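Local coordinates for protein phytoene synthase (Enterococcus hirae, PDB 5IYS) that probably joins two farnesyl diphosphate molecules head to head into dehydrosqualene, using magnesium, as a member of the squalene/phytoene synthase family, at residues R239-E251 with R274-L286. Sequence-based numbering, arbitrary orientation.
Sequences RQALASAAFIYRE and RKVQLLKEVKSYL. With FPS (S-[(2E,6E)-3,7,11-trimethyldodeca-2,6,10-trienyl] trihydrogen thiodiphosphate), chain G.
Val282 wedges between Phe247 and Gln240 where the helix segments cross steeply, their axes 9.2 Å apart at closest approach and their N-to-C directions 127° apart. Its two methyls divide the work: CG2 lies over one face of the Phe247 ring, a CH-pi contact 3.5 Å from the centroid, while CG1 packs on Ala243 CB, 3.7 Å away. Arg250 NH2 lies over the opposite face of that ring, and Phe247 CZ lies over the rim of one face of the Tyr285 ring, the two rings meeting obliquely. Farther along, Leu279 CD2 presses on Ser244 and Ile248 CD1.

Among polar contacts, Gln240 NE2 gives Leu279 O a nearly straight hydrogen bond (3.2 Å); the bend at chi2 (59°) turns the amide toward that carbonyl, which also accepts from Lys283 N. Gln36 OE1 is a further partner of NE2. A water bridges Arg239 NH1 and Leu286 O, while Arg239 NE bonds Ile234 O.

Arg274 grips Glu251 side-on, NE to OE2 (3.0 Å) and NH2 to OE1 (3.1 Å), the carboxylate and guanidinium planes 70° apart; NH1 extends the network to Glu281.

Knobs-into-holes packing thus lays C-terminal helix 272-287 against helix 236-258, whose Leu242 and Tyr249 line the farnesyl thiodiphosphate pocket of this all-helical terpenoid synthase fold.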
ATOM      1  N   ARG A 239      13.269  -9.422  -6.529  1.00 15.43           N
ATOM      2  CA  ARG A 239      13.026  -8.340  -7.462  1.00 16.30           C
ATOM      3  C   ARG A 239      11.782  -8.472  -8.331  1.00 14.83           C
ATOM      4  O   ARG A 239      11.114  -7.487  -8.592  1.00 16.74           O
ATOM      5  CB  ARG A 239      14.246  -8.177  -8.373  1.00 18.39           C
ATOM      6  CG  ARG A 239      15.435  -7.661  -7.593  1.00 16.67           C
ATOM      7  CD  ARG A 239      16.611  -7.431  -8.572  1.00 20.13           C
ATOM      8  NE  ARG A 239      17.817  -7.282  -7.781  1.00 23.68           N
ATOM      9  CZ  ARG A 239      19.039  -7.561  -8.207  1.00 26.35           C
ATOM     10  NH1 ARG A 239      19.225  -8.038  -9.428  1.00 27.94           N
ATOM     11  NH2 ARG A 239      20.069  -7.303  -7.411  1.00 26.95           N
ATOM     12  N   GLN A 240      11.578  -9.638  -8.929  1.00 15.09           N
ATOM     13  CA  GLN A 240      10.436  -9.854  -9.826  1.00 15.75           C
ATOM     14  C   GLN A 240       9.127  -9.574  -9.081  1.00 14.59           C
ATOM     15  O   GLN A 240       8.248  -8.866  -9.589  1.00 13.34           O
ATOM     16  CB  GLN A 240      10.481 -11.312 -10.305  1.00 17.34           C
ATOM     17  CG  GLN A 240       9.323 -11.781 -11.183  1.00 18.16           C
ATOM     18  CD  GLN A 240       9.155 -10.986 -12.460  1.00 22.26           C
ATOM     19  OE1 GLN A 240      10.139 -10.592 -13.110  1.00 22.04           O
ATOM     20  NE2 GLN A 240       7.911 -10.865 -12.900  1.00 17.45           N
ATOM     21  N   ALA A 241       9.035 -10.038  -7.843  1.00 13.73           N
ATOM     22  CA  ALA A 241       7.790  -9.826  -7.052  1.00 14.14           C
ATOM     23  C   ALA A 241       7.585  -8.348  -6.717  1.00 18.15           C
ATOM     24  O   ALA A 241       6.488  -7.802  -6.894  1.00 15.08           O
ATOM     25  CB  ALA A 241       7.833 -10.684  -5.769  1.00 14.48           C
ATOM     26  N   LEU A 242       8.648  -7.663  -6.293  1.00 14.33           N
ATOM     27  CA  LEU A 242       8.460  -6.285  -5.889  1.00 14.81           C
ATOM     28  C   LEU A 242       8.163  -5.381  -7.085  1.00 14.48           C
ATOM     29  O   LEU A 242       7.310  -4.505  -7.031  1.00 13.95           O
ATOM     30  CB  LEU A 242       9.727  -5.796  -5.168  1.00 20.01           C
ATOM     31  CG  LEU A 242       9.737  -4.305  -4.835  1.00 16.61           C
ATOM     32  CD1 LEU A 242       8.677  -3.912  -3.851  1.00 17.49           C
ATOM     33  CD2 LEU A 242      11.143  -3.895  -4.337  1.00 25.54           C
ATOM     34  N   ALA A 243       8.949  -5.499  -8.156  1.00 15.07           N
ATOM     35  CA  ALA A 243       8.637  -4.770  -9.376  1.00 16.08           C
ATOM     36  C   ALA A 243       7.253  -5.069  -9.943  1.00 16.16           C
ATOM     37  O   ALA A 243       6.526  -4.166 -10.391  1.00 17.11           O
ATOM     38  CB  ALA A 243       9.745  -5.041 -10.421  1.00 16.95           C
ATOM     39  N   SER A 244       6.849  -6.342  -9.918  1.00 17.25           N
ATOM     40  CA  SER A 244       5.471  -6.698 -10.293  1.00 17.09           C
ATOM     41  C   SER A 244       4.427  -5.919  -9.495  1.00 17.16           C
ATOM     42  O   SER A 244       3.478  -5.338 -10.062  1.00 16.02           O
ATOM     43  CB  SER A 244       5.210  -8.210 -10.157  1.00 15.08           C
ATOM     44  OG  SER A 244       6.038  -8.900 -11.065  1.00 17.44           O
ATOM     45  N   ALA A 245       4.586  -5.900  -8.178  1.00 15.70           N
ATOM     46  CA  ALA A 245       3.624  -5.157  -7.369  1.00 14.50           C
ATOM     47  C   ALA A 245       3.565  -3.694  -7.823  1.00 15.57           C
ATOM     48  O   ALA A 245       2.478  -3.118  -7.970  1.00 15.75           O
ATOM     49  CB  ALA A 245       3.942  -5.258  -5.879  1.00 14.04           C
ATOM     50  N   ALA A 246       4.735  -3.087  -8.032  1.00 14.09           N
ATOM     51  CA  ALA A 246       4.799  -1.709  -8.458  1.00 16.58           C
ATOM     52  C   ALA A 246       4.107  -1.513  -9.826  1.00 16.45           C
ATOM     53  O   ALA A 246       3.386  -0.534  -9.997  1.00 14.81           O
ATOM     54  CB  ALA A 246       6.291  -1.228  -8.488  1.00 16.22           C
ATOM     55  N   PHE A 247       4.481  -2.316 -10.835  1.00 13.62           N
ATOM     56  CA  PHE A 247       3.964  -2.113 -12.194  1.00 16.71           C
ATOM     57  C   PHE A 247       2.460  -2.372 -12.248  1.00 16.96           C
ATOM     58  O   PHE A 247       1.695  -1.601 -12.854  1.00 17.12           O
ATOM     59  CB  PHE A 247       4.646  -3.063 -13.181  1.00 15.95           C
ATOM     60  CG  PHE A 247       5.946  -2.543 -13.755  1.00 18.49           C
ATOM     61  CD1 PHE A 247       7.017  -2.245 -12.934  1.00 19.51           C
ATOM     62  CD2 PHE A 247       6.165  -2.610 -15.133  1.00 23.80           C
ATOM     63  CE1 PHE A 247       8.272  -1.867 -13.475  1.00 19.79           C
ATOM     64  CE2 PHE A 247       7.397  -2.273 -15.682  1.00 28.17           C
ATOM     65  CZ  PHE A 247       8.448  -1.880 -14.848  1.00 23.73           C
ATOM     66  N   ILE A 248       2.020  -3.418 -11.560  1.00 14.93           N
ATOM     67  CA  ILE A 248       0.573  -3.669 -11.515  1.00 16.10           C
ATOM     68  C   ILE A 248      -0.180  -2.506 -10.863  1.00 15.81           C
ATOM     69  O   ILE A 248      -1.233  -2.097 -11.361  1.00 16.42           O
ATOM     70  CB  ILE A 248       0.251  -5.042 -10.890  1.00 16.09           C
ATOM     71  CG1 ILE A 248       0.716  -6.122 -11.870  1.00 16.10           C
ATOM     72  CG2 ILE A 248      -1.238  -5.231 -10.566  1.00 15.87           C
ATOM     73  CD1 ILE A 248       1.034  -7.464 -11.208  1.00 17.52           C
ATOM     74  N   TYR A 249       0.305  -2.014  -9.720  1.00 15.80           N
ATOM     75  CA  TYR A 249      -0.414  -0.934  -9.060  1.00 17.11           C
ATOM     76  C   TYR A 249      -0.408   0.341  -9.925  1.00 15.17           C
ATOM     77  O   TYR A 249      -1.451   0.976 -10.084  1.00 15.84           O
ATOM     78  CB  TYR A 249       0.110  -0.681  -7.641  1.00 12.57           C
ATOM     79  CG  TYR A 249      -1.015  -0.313  -6.714  1.00 18.66           C
ATOM     80  CD1 TYR A 249      -1.920  -1.275  -6.285  1.00 19.92           C
ATOM     81  CD2 TYR A 249      -1.239   1.012  -6.372  1.00 18.81           C
ATOM     82  CE1 TYR A 249      -2.944  -0.952  -5.427  1.00 21.15           C
ATOM     83  CE2 TYR A 249      -2.275   1.367  -5.511  1.00 19.45           C
ATOM     84  CZ  TYR A 249      -3.126   0.379  -5.067  1.00 22.11           C
ATOM     85  OH  TYR A 249      -4.168   0.711  -4.254  1.00 22.33           O
ATOM     86  N   ARG A 250       0.730   0.644 -10.546  1.00 16.90           N
ATOM     87  CA  ARG A 250       0.900   1.872 -11.333  1.00 18.34           C
ATOM     88  C   ARG A 250      -0.023   1.897 -12.546  1.00 20.10           C
ATOM     89  O   ARG A 250      -0.428   2.961 -13.025  1.00 16.69           O
ATOM     90  CB  ARG A 250       2.341   1.986 -11.856  1.00 17.73           C
ATOM     91  CG  ARG A 250       2.558   3.224 -12.722  1.00 20.86           C
ATOM     92  CD  ARG A 250       4.049   3.406 -13.037  1.00 21.80           C
ATOM     93  NE  ARG A 250       4.505   2.269 -13.836  1.00 22.74           N
ATOM     94  CZ  ARG A 250       5.749   2.123 -14.276  1.00 28.27           C
ATOM     95  NH1 ARG A 250       6.661   3.036 -13.961  1.00 23.35           N
ATOM     96  NH2 ARG A 250       6.093   1.031 -14.958  1.00 21.06           N
ATOM     97  N   GLU A 251      -0.206   0.718 -13.129  1.00 18.60           N
ATOM     98  CA  GLU A 251      -1.116   0.533 -14.266  1.00 20.78           C
ATOM     99  C   GLU A 251      -2.516   1.083 -14.060  1.00 20.85           C
ATOM    100  O   GLU A 251      -3.159   1.541 -15.014  1.00 20.27           O
ATOM    101  CB  GLU A 251      -1.173  -0.964 -14.637  1.00 20.19           C
ATOM    102  CG  GLU A 251      -2.155  -1.267 -15.772  1.00 23.31           C
ATOM    103  CD  GLU A 251      -1.647  -0.850 -17.143  1.00 33.24           C
ATOM    104  OE1 GLU A 251      -0.470  -0.447 -17.270  1.00 27.61           O
ATOM    105  OE2 GLU A 251      -2.458  -0.877 -18.099  1.00 31.96           O
ATOM    106  N   ARG A 274      -3.789  -8.420 -18.608  1.00 20.80           N
ATOM    107  CA  ARG A 274      -2.879  -7.290 -18.486  1.00 18.32           C
ATOM    108  C   ARG A 274      -1.824  -7.443 -17.367  1.00 17.43           C
ATOM    109  O   ARG A 274      -0.640  -7.140 -17.548  1.00 16.38           O
ATOM    110  CB  ARG A 274      -3.719  -6.026 -18.265  1.00 21.68           C
ATOM    111  CG  ARG A 274      -2.944  -4.742 -18.283  1.00 24.21           C
ATOM    112  CD  ARG A 274      -2.179  -4.550 -19.586  1.00 24.90           C
ATOM    113  NE  ARG A 274      -1.375  -3.338 -19.457  1.00 26.51           N
ATOM    114  CZ  ARG A 274      -0.144  -3.202 -19.911  1.00 26.94           C
ATOM    115  NH1 ARG A 274       0.381  -4.165 -20.645  1.00 34.68           N
ATOM    116  NH2 ARG A 274       0.529  -2.086 -19.669  1.00 29.78           N
ATOM    117  N   LYS A 275      -2.223  -8.090 -16.288  1.00 16.73           N
ATOM    118  CA  LYS A 275      -1.275  -8.452 -15.220  1.00 20.97           C
ATOM    119  C   LYS A 275      -0.192  -9.398 -15.700  1.00 20.65           C
ATOM    120  O   LYS A 275       0.988  -9.222 -15.386  1.00 20.22           O
ATOM    121  CB  LYS A 275      -1.985  -9.058 -14.022  1.00 20.22           C
ATOM    122  CG  LYS A 275      -2.826  -8.017 -13.275  1.00 21.97           C
ATOM    123  CD  LYS A 275      -3.551  -8.637 -12.081  1.00 30.46           C
ATOM    124  CE  LYS A 275      -4.526  -7.626 -11.462  1.00 37.80           C
ATOM    125  NZ  LYS A 275      -5.610  -8.275 -10.673  1.00 32.80           N
ATOM    126  N   VAL A 276      -0.583 -10.347 -16.541  1.00 19.88           N
ATOM    127  CA  VAL A 276       0.405 -11.298 -17.069  1.00 21.01           C
ATOM    128  C   VAL A 276       1.355 -10.579 -18.007  1.00 18.43           C
ATOM    129  O   VAL A 276       2.569 -10.786 -17.963  1.00 19.22           O
ATOM    130  CB  VAL A 276      -0.278 -12.490 -17.813  1.00 21.38           C
ATOM    131  CG1 VAL A 276       0.785 -13.303 -18.623  1.00 21.87           C
ATOM    132  CG2 VAL A 276      -0.943 -13.402 -16.779  1.00 22.13           C
ATOM    133  N   GLN A 277       0.811  -9.685 -18.820  1.00 17.30           N
ATOM    134  CA  GLN A 277       1.650  -8.880 -19.692  1.00 19.60           C
ATOM    135  C   GLN A 277       2.664  -8.091 -18.881  1.00 19.60           C
ATOM    136  O   GLN A 277       3.834  -7.968 -19.257  1.00 18.82           O
ATOM    137  CB  GLN A 277       0.801  -7.888 -20.491  1.00 19.57           C
ATOM    138  CG  GLN A 277       0.073  -8.529 -21.638  1.00 25.26           C
ATOM    139  CD  GLN A 277      -0.637  -7.494 -22.481  1.00 32.93           C
ATOM    140  OE1 GLN A 277      -1.343  -6.635 -21.950  1.00 30.09           O
ATOM    141  NE2 GLN A 277      -0.473  -7.586 -23.802  1.00 30.82           N
ATOM    142  N   LEU A 278       2.195  -7.518 -17.782  1.00 18.32           N
ATOM    143  CA  LEU A 278       3.067  -6.728 -16.921  1.00 19.78           C
ATOM    144  C   LEU A 278       4.178  -7.543 -16.243  1.00 19.74           C
ATOM    145  O   LEU A 278       5.335  -7.091 -16.148  1.00 18.32           O
ATOM    146  CB  LEU A 278       2.226  -5.943 -15.887  1.00 20.70           C
ATOM    147  CG  LEU A 278       1.519  -4.710 -16.480  1.00 18.01           C
ATOM    148  CD1 LEU A 278       0.326  -4.179 -15.666  1.00 19.08           C
ATOM    149  CD2 LEU A 278       2.474  -3.580 -16.748  1.00 19.36           C
ATOM    150  N   LEU A 279       3.859  -8.764 -15.821  1.00 18.22           N
ATOM    151  CA  LEU A 279       4.907  -9.645 -15.267  1.00 19.45           C
ATOM    152  C   LEU A 279       6.027  -9.882 -16.283  1.00 20.97           C
ATOM    153  O   LEU A 279       7.206  -9.949 -15.917  1.00 20.54           O
ATOM    154  CB  LEU A 279       4.340 -10.977 -14.795  1.00 16.68           C
ATOM    155  CG  LEU A 279       3.226 -10.993 -13.742  1.00 25.18           C
ATOM    156  CD1 LEU A 279       2.794 -12.406 -13.360  1.00 32.86           C
ATOM    157  CD2 LEU A 279       3.511 -10.149 -12.501  1.00 21.95           C
ATOM    158  N   LYS A 280       5.650 -10.087 -17.544  1.00 20.67           N
ATOM    159  CA  LYS A 280       6.644 -10.280 -18.589  1.00 19.20           C
ATOM    160  C   LYS A 280       7.413  -8.989 -18.828  1.00 21.09           C
ATOM    161  O   LYS A 280       8.627  -9.037 -19.029  1.00 24.80           O
ATOM    162  CB  LYS A 280       5.998 -10.728 -19.907  1.00 21.82           C
ATOM    163  CG  LYS A 280       5.433 -12.164 -19.855  1.00 26.44           C
ATOM    164  CD  LYS A 280       4.835 -12.577 -21.195  1.00 25.08           C
ATOM    165  CE  LYS A 280       4.704 -14.094 -21.228  1.00 32.21           C
ATOM    166  NZ  LYS A 280       3.484 -14.422 -20.472  1.00 32.60           N
ATOM    167  N   GLU A 281       6.722  -7.847 -18.878  1.00 19.98           N
ATOM    168  CA  GLU A 281       7.439  -6.583 -18.968  1.00 21.64           C
ATOM    169  C   GLU A 281       8.423  -6.416 -17.831  1.00 21.26           C
ATOM    170  O   GLU A 281       9.454  -5.778 -18.008  1.00 18.30           O
ATOM    171  CB  GLU A 281       6.527  -5.359 -18.954  1.00 24.33           C
ATOM    172  CG  GLU A 281       5.707  -5.165 -20.201  1.00 34.29           C
ATOM    173  CD  GLU A 281       4.759  -3.985 -20.087  1.00 43.08           C
ATOM    174  OE1 GLU A 281       5.088  -3.014 -19.368  1.00 42.13           O
ATOM    175  OE2 GLU A 281       3.672  -4.052 -20.703  1.00 48.17           O
ATOM    176  N   VAL A 282       7.996  -6.778 -16.626  1.00 18.24           N
ATOM    177  CA  VAL A 282       8.836  -6.624 -15.449  1.00 20.72           C
ATOM    178  C   VAL A 282      10.078  -7.486 -15.612  1.00 22.03           C
ATOM    179  O   VAL A 282      11.194  -7.005 -15.411  1.00 20.50           O
ATOM    180  CB  VAL A 282       8.035  -6.962 -14.166  1.00 20.32           C
ATOM    181  CG1 VAL A 282       8.930  -7.472 -13.037  1.00 20.03           C
ATOM    182  CG2 VAL A 282       7.239  -5.723 -13.752  1.00 20.07           C
ATOM    183  N   LYS A 283       9.884  -8.701 -16.121  1.00 20.56           N
ATOM    184  CA  LYS A 283      11.006  -9.610 -16.292  1.00 24.95           C
ATOM    185  C   LYS A 283      12.000  -9.043 -17.322  1.00 26.78           C
ATOM    186  O   LYS A 283      13.208  -9.110 -17.086  1.00 25.96           O
ATOM    187  CB  LYS A 283      10.539 -11.008 -16.682  1.00 26.53           C
ATOM    188  CG  LYS A 283      11.677 -12.014 -16.814  1.00 32.44           C
ATOM    189  CD  LYS A 283      11.168 -13.429 -16.980  1.00 34.00           C
ATOM    190  CE  LYS A 283      10.707 -13.673 -18.403  1.00 48.30           C
ATOM    191  NZ  LYS A 283      10.585 -15.130 -18.736  1.00 52.94           N
ATOM    192  N   SER A 284      11.503  -8.404 -18.389  1.00 26.25           N
ATOM    193  CA  SER A 284      12.386  -7.758 -19.352  1.00 26.84           C
ATOM    194  C   SER A 284      13.091  -6.572 -18.705  1.00 27.27           C
ATOM    195  O   SER A 284      14.280  -6.351 -18.940  1.00 26.85           O
ATOM    196  CB  SER A 284      11.639  -7.277 -20.611  1.00 28.29           C
ATOM    197  OG  SER A 284      11.075  -8.382 -21.283  1.00 35.31           O
ATOM    198  N   TYR A 285      12.326  -5.767 -17.971  1.00 24.90           N
ATOM    199  CA  TYR A 285      12.831  -4.560 -17.336  1.00 25.29           C
ATOM    200  C   TYR A 285      13.971  -4.835 -16.351  1.00 27.95           C
ATOM    201  O   TYR A 285      14.974  -4.100 -16.323  1.00 28.08           O
ATOM    202  CB  TYR A 285      11.679  -3.785 -16.682  1.00 26.69           C
ATOM    203  CG  TYR A 285      12.139  -2.689 -15.758  1.00 28.66           C
ATOM    204  CD1 TYR A 285      12.590  -1.475 -16.250  1.00 34.61           C
ATOM    205  CD2 TYR A 285      12.152  -2.889 -14.387  1.00 29.96           C
ATOM    206  CE1 TYR A 285      13.041  -0.483 -15.383  1.00 35.04           C
ATOM    207  CE2 TYR A 285      12.627  -1.933 -13.537  1.00 34.39           C
ATOM    208  CZ  TYR A 285      13.041  -0.730 -14.030  1.00 34.15           C
ATOM    209  OH  TYR A 285      13.500   0.197 -13.133  1.00 38.75           O
ATOM    210  N   LEU A 286      13.855  -5.931 -15.600  1.00 23.39           N
ATOM    211  CA  LEU A 286      14.841  -6.262 -14.594  1.00 24.83           C
ATOM    212  C   LEU A 286      16.187  -6.678 -15.178  1.00 29.71           C
ATOM    213  O   LEU A 286      17.219  -6.421 -14.561  1.00 31.38           O
ATOM    214  CB  LEU A 286      14.320  -7.342 -13.646  1.00 24.18           C
ATOM    215  CG  LEU A 286      13.213  -6.748 -12.767  1.00 20.75           C
ATOM    216  CD1 LEU A 286      12.615  -7.804 -11.851  1.00 19.17           C
ATOM    217  CD2 LEU A 286      13.748  -5.574 -11.940  1.00 22.82           C
TER
HETATM  218  C1  FPS G 506      -3.361  -0.970  -1.463  1.00 41.38           C
HETATM  219  S1  FPS G 506      -3.853  -2.264  -0.388  1.00 41.48           S
HETATM  220  C2  FPS G 506      -1.962  -0.648  -0.969  1.00 37.31           C
HETATM  221  C3  FPS G 506      -1.427   0.585  -0.950  1.00 38.26           C
HETATM  222  C4  FPS G 506      -2.196   1.765  -1.466  1.00 34.47           C
HETATM  223  C5  FPS G 506      -0.018   0.821  -0.439  1.00 33.77           C
HETATM  224  C6  FPS G 506       0.708  -0.428   0.059  1.00 33.25           C
HETATM  225  C7  FPS G 506       2.188  -0.116   0.160  1.00 23.11           C
HETATM  226  C8  FPS G 506       3.135  -1.024  -0.135  1.00 23.82           C
HETATM  227  C10 FPS G 506       4.574  -0.634   0.124  1.00 18.71           C
HETATM  228  C9  FPS G 506       2.820  -2.414  -0.634  1.00 24.60           C
HETATM  229  C11 FPS G 506       5.380  -0.805  -1.166  1.00 20.62           C
HETATM  230  C12 FPS G 506       6.864  -0.599  -0.908  1.00 17.93           C
HETATM  231  C13 FPS G 506       7.743  -1.591  -0.640  1.00 20.11           C
HETATM  232  C14 FPS G 506       9.200  -1.265  -0.434  1.00 20.31           C
HETATM  233  C15 FPS G 506       7.322  -3.036  -0.570  1.00 23.53           C
HETATM  234  PA  FPS G 506      -5.411  -3.362  -1.182  1.00 39.78           P
HETATM  235  O1A FPS G 506      -5.416  -4.733  -0.666  1.00 38.97           O
HETATM  236  O2A FPS G 506      -6.682  -2.619  -0.510  1.00 46.92           O
HETATM  237  O3A FPS G 506      -5.615  -3.237  -2.760  1.00 46.79           O
HETATM  238  PB  FPS G 506      -6.532  -1.993  -3.259  1.00 43.56           P
HETATM  239  O1B FPS G 506      -7.958  -2.430  -3.454  1.00 45.94           O
HETATM  240  O2B FPS G 506      -5.815  -1.515  -4.499  1.00 39.85           O
HETATM  241  O3B FPS G 506      -6.585  -0.842  -2.277  1.00 50.92           O
HETATM  242  O   HOH W   1      17.544  -7.483 -11.843  1.00 44.14           O